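Local structure of cycloalternan-forming enzyme (Listeria monocytogenes serovar 1/2a, 5F7U) at residues Asp157-Glu162 / Tyr203-His208. The protein is a large multidomain enzyme of glycosyl hydrolase family 31, with a TIM barrel flanked by beta-rich domains and a family 6 carbohydrate-binding module. The protein carries 1 engineered substitution. Numbering follows the deposited sequence.
Sequences DTLRME and YRMEVH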
ATOM      1  N   ASP A 157      13.264 -21.357  -2.122  1.00 16.71           N
ATOM      2  CA  ASP A 157      11.940 -21.082  -2.710  1.00 16.63           C
ATOM      3  C   ASP A 157      11.883 -19.876  -3.672  1.00 15.94           C
ATOM      4  O   ASP A 157      10.796 -19.438  -4.024  1.00 15.41           O
ATOM      5  CB  ASP A 157      10.876 -20.927  -1.597  1.00 17.30           C
ATOM      6  CG  ASP A 157      11.191 -19.816  -0.599  1.00 18.16           C
ATOM      7  OD1 ASP A 157      12.135 -19.024  -0.801  1.00 17.95           O
ATOM      8  OD2 ASP A 157      10.486 -19.744   0.430  1.00 18.74           O
ATOM      9  N   THR A 158      13.042 -19.346  -4.077  1.00 15.04           N
ATOM     10  CA  THR A 158      13.097 -18.121  -4.884  1.00 15.25           C
ATOM     11  C   THR A 158      14.160 -18.317  -5.967  1.00 15.23           C
ATOM     12  O   THR A 158      15.351 -18.387  -5.658  1.00 15.32           O
ATOM     13  CB  THR A 158      13.407 -16.891  -4.000  1.00 15.58           C
ATOM     14  OG1 THR A 158      12.360 -16.718  -3.035  1.00 16.28           O
ATOM     15  CG2 THR A 158      13.508 -15.592  -4.844  1.00 15.39           C
ATOM     16  N   LEU A 159      13.701 -18.432  -7.215  1.00 15.02           N
ATOM     17  CA  LEU A 159      14.563 -18.730  -8.361  1.00 15.07           C
ATOM     18  C   LEU A 159      14.937 -17.451  -9.088  1.00 14.63           C
ATOM     19  O   LEU A 159      14.075 -16.625  -9.354  1.00 14.58           O
ATOM     20  CB  LEU A 159      13.840 -19.686  -9.309  1.00 15.63           C
ATOM     21  CG  LEU A 159      14.473 -19.995 -10.673  1.00 15.73           C
ATOM     22  CD1 LEU A 159      15.732 -20.843 -10.504  1.00 16.12           C
ATOM     23  CD2 LEU A 159      13.467 -20.700 -11.572  1.00 16.45           C
ATOM     24  N   ARG A 160      16.214 -17.303  -9.416  1.00 14.66           N
ATOM     25  CA  ARG A 160      16.692 -16.148 -10.175  1.00 14.23           C
ATOM     26  C   ARG A 160      17.151 -16.606 -11.553  1.00 14.83           C
ATOM     27  O   ARG A 160      17.936 -17.545 -11.671  1.00 14.98           O
ATOM     28  CB  ARG A 160      17.871 -15.485  -9.448  1.00 14.30           C
ATOM     29  CG  ARG A 160      18.292 -14.154 -10.044  1.00 13.77           C
ATOM     30  CD  ARG A 160      19.544 -13.697  -9.335  1.00 14.48           C
ATOM     31  NE  ARG A 160      19.919 -12.344  -9.699  1.00 14.76           N
ATOM     32  CZ  ARG A 160      20.916 -11.683  -9.114  1.00 15.42           C
ATOM     33  NH1 ARG A 160      21.636 -12.265  -8.142  1.00 15.66           N
ATOM     34  NH2 ARG A 160      21.174 -10.430  -9.480  1.00 15.90           N
ATOM     35  N   MET A 161      16.679 -15.922 -12.591  1.00 15.03           N
ATOM     36  CA  MET A 161      17.110 -16.166 -13.970  1.00 16.08           C
ATOM     37  C   MET A 161      17.910 -14.999 -14.497  1.00 15.06           C
ATOM     38  O   MET A 161      17.460 -13.872 -14.390  1.00 14.28           O
ATOM     39  CB  MET A 161      15.885 -16.287 -14.875  1.00 18.10           C
ATOM     40  CG  MET A 161      15.517 -17.694 -15.218  1.00 21.90           C
ATOM     41  SD  MET A 161      14.819 -18.487 -13.787  1.00 25.83           S
ATOM     42  CE  MET A 161      13.188 -17.713 -13.842  1.00 25.61           C
ATOM     43  N   GLU A 162      19.069 -15.285 -15.099  1.00 14.13           N
ATOM     44  CA  GLU A 162      19.900 -14.226 -15.650  1.00 14.46           C
ATOM     45  C   GLU A 162      20.286 -14.639 -17.054  1.00 14.15           C
ATOM     46  O   GLU A 162      20.929 -15.686 -17.259  1.00 13.94           O
ATOM     47  CB  GLU A 162      21.133 -13.971 -14.784  1.00 14.96           C
ATOM     48  CG  GLU A 162      20.804 -13.333 -13.437  1.00 16.02           C
ATOM     49  CD  GLU A 162      22.017 -13.293 -12.537  1.00 17.21           C
ATOM     50  OE1 GLU A 162      22.346 -14.317 -11.893  1.00 17.20           O
ATOM     51  OE2 GLU A 162      22.654 -12.232 -12.507  1.00 18.40           O
ATOM     52  N   TYR A 203      13.477 -25.052 -25.821  1.00 20.51           N
ATOM     53  CA  TYR A 203      13.605 -24.605 -24.440  1.00 19.21           C
ATOM     54  C   TYR A 203      12.244 -24.133 -23.923  1.00 18.87           C
ATOM     55  O   TYR A 203      11.587 -23.345 -24.577  1.00 18.74           O
ATOM     56  CB  TYR A 203      14.644 -23.480 -24.304  1.00 18.23           C
ATOM     57  CG  TYR A 203      14.431 -22.668 -23.049  1.00 17.23           C
ATOM     58  CD1 TYR A 203      14.806 -23.179 -21.796  1.00 17.08           C
ATOM     59  CD2 TYR A 203      13.788 -21.418 -23.103  1.00 16.96           C
ATOM     60  CE1 TYR A 203      14.566 -22.447 -20.631  1.00 16.62           C
ATOM     61  CE2 TYR A 203      13.547 -20.677 -21.934  1.00 16.24           C
ATOM     62  CZ  TYR A 203      13.932 -21.206 -20.707  1.00 16.19           C
ATOM     63  OH  TYR A 203      13.686 -20.508 -19.548  1.00 15.88           O
ATOM     64  N   ARG A 204      11.830 -24.645 -22.765  1.00 18.73           N
ATOM     65  CA  ARG A 204      10.621 -24.163 -22.088  1.00 18.85           C
ATOM     66  C   ARG A 204      10.692 -24.526 -20.622  1.00 18.46           C
ATOM     67  O   ARG A 204      10.886 -25.708 -20.271  1.00 18.89           O
ATOM     68  CB  ARG A 204       9.352 -24.768 -22.723  1.00 20.46           C
ATOM     69  CG  ARG A 204       8.077 -24.187 -22.147  1.00 21.98           C
ATOM     70  CD  ARG A 204       6.839 -24.747 -22.836  1.00 23.89           C
ATOM     71  NE  ARG A 204       5.687 -24.282 -22.062  1.00 25.74           N
ATOM     72  CZ  ARG A 204       5.061 -25.001 -21.136  1.00 26.84           C
ATOM     73  NH1 ARG A 204       5.413 -26.272 -20.909  1.00 27.57           N
ATOM     74  NH2 ARG A 204       4.047 -24.454 -20.472  1.00 27.62           N
ATOM     75  N   MET A 205      10.526 -23.511 -19.770  1.00 17.46           N
ATOM     76  CA  MET A 205      10.582 -23.685 -18.319  1.00 17.17           C
ATOM     77  C   MET A 205       9.187 -23.737 -17.695  1.00 17.25           C
ATOM     78  O   MET A 205       8.333 -22.914 -18.023  1.00 16.86           O
ATOM     79  CB  MET A 205      11.347 -22.518 -17.687  1.00 16.64           C
ATOM     80  CG  MET A 205      11.478 -22.615 -16.175  1.00 17.14           C
ATOM     81  SD  MET A 205      12.264 -21.183 -15.437  1.00 17.47           S
ATOM     82  CE  MET A 205      13.945 -21.347 -16.032  1.00 17.44           C
ATOM     83  N   GLU A 206       8.992 -24.700 -16.799  1.00 17.17           N
ATOM     84  CA  GLU A 206       7.860 -24.708 -15.871  1.00 17.74           C
ATOM     85  C   GLU A 206       8.382 -24.628 -14.455  1.00 17.26           C
ATOM     86  O   GLU A 206       9.290 -25.381 -14.082  1.00 17.54           O
ATOM     87  CB  GLU A 206       7.047 -26.000 -15.992  1.00 18.99           C
ATOM     88  CG  GLU A 206       6.391 -26.221 -17.343  1.00 20.63           C
ATOM     89  CD  GLU A 206       5.625 -27.539 -17.457  1.00 22.67           C
ATOM     90  OE1 GLU A 206       5.625 -28.372 -16.521  1.00 23.33           O
ATOM     91  OE2 GLU A 206       5.045 -27.764 -18.533  1.00 24.08           O
ATOM     92  N   VAL A 207       7.750 -23.781 -13.648  1.00 16.75           N
ATOM     93  CA  VAL A 207       8.118 -23.656 -12.240  1.00 16.77           C
ATOM     94  C   VAL A 207       7.015 -24.337 -11.427  1.00 17.25           C
ATOM     95  O   VAL A 207       5.860 -23.954 -11.499  1.00 17.10           O
ATOM     96  CB  VAL A 207       8.291 -22.171 -11.838  1.00 16.42           C
ATOM     97  CG1 VAL A 207       8.612 -22.047 -10.361  1.00 16.44           C
ATOM     98  CG2 VAL A 207       9.428 -21.550 -12.658  1.00 16.44           C
ATOM     99  N   HIS A 208       7.395 -25.364 -10.678  1.00 17.63           N
ATOM    100  CA  HIS A 208       6.476 -26.101  -9.843  1.00 18.89           C
ATOM    101  C   HIS A 208       6.916 -25.967  -8.383  1.00 19.20           C
ATOM    102  O   HIS A 208       8.101 -25.726  -8.080  1.00 18.54           O
ATOM    103  CB  HIS A 208       6.492 -27.605 -10.201  1.00 19.82           C
ATOM    104  CG  HIS A 208       6.025 -27.922 -11.591  1.00 20.51           C
ATOM    105  ND1 HIS A 208       4.807 -28.511 -11.844  1.00 21.91           N
ATOM    106  CD2 HIS A 208       6.621 -27.764 -12.798  1.00 20.57           C
ATOM    107  CE1 HIS A 208       4.662 -28.691 -13.147  1.00 22.19           C
ATOM    108  NE2 HIS A 208       5.748 -28.250 -13.750  1.00 21.34           N
TER
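Met205 runs extended through chi1 and chi2 (-179° and -176°) and turns only at its last torsion, whereas Met161 folds at both chi2 and chi3, and their thioether ends meet head on. Met161 SD lies 3.7 Å from Met205 CE, and Met161 CE is 3.9 Å from Met205 SD, each methyl resting against the other sulfur. Leu159 passes alongside Met205, the two side chains pointing opposite ways, and sets CD2 4.1 Å from SD of Met205; the same methyl approaches Val207 CG2 at 4.3 Å. The two strands run antiparallel, at 162°, with closest axes 10.2 Å apart. No hydrogen bond crosses between them, and they face each other through side chains, as in the packed layers of a beta-sandwich, here in the galactose mutarotase-like domain. Leu151 touches both methionines, while Ile196 adjoins Leu159 and Val207. Arg204, Glu206 and His208 point to the far side of strand 203-208, where Glu206 OE1 accepts a hydrogen bond from His208 NE2 (2.8 Å) and its OE2 forms a salt bridge with Arg204 NH1 (2.8 Å). With thioether and aliphatic groups meeting across this buried interface, its cohesion probably rests on dispersion and the exclusion of water, without directional bonds.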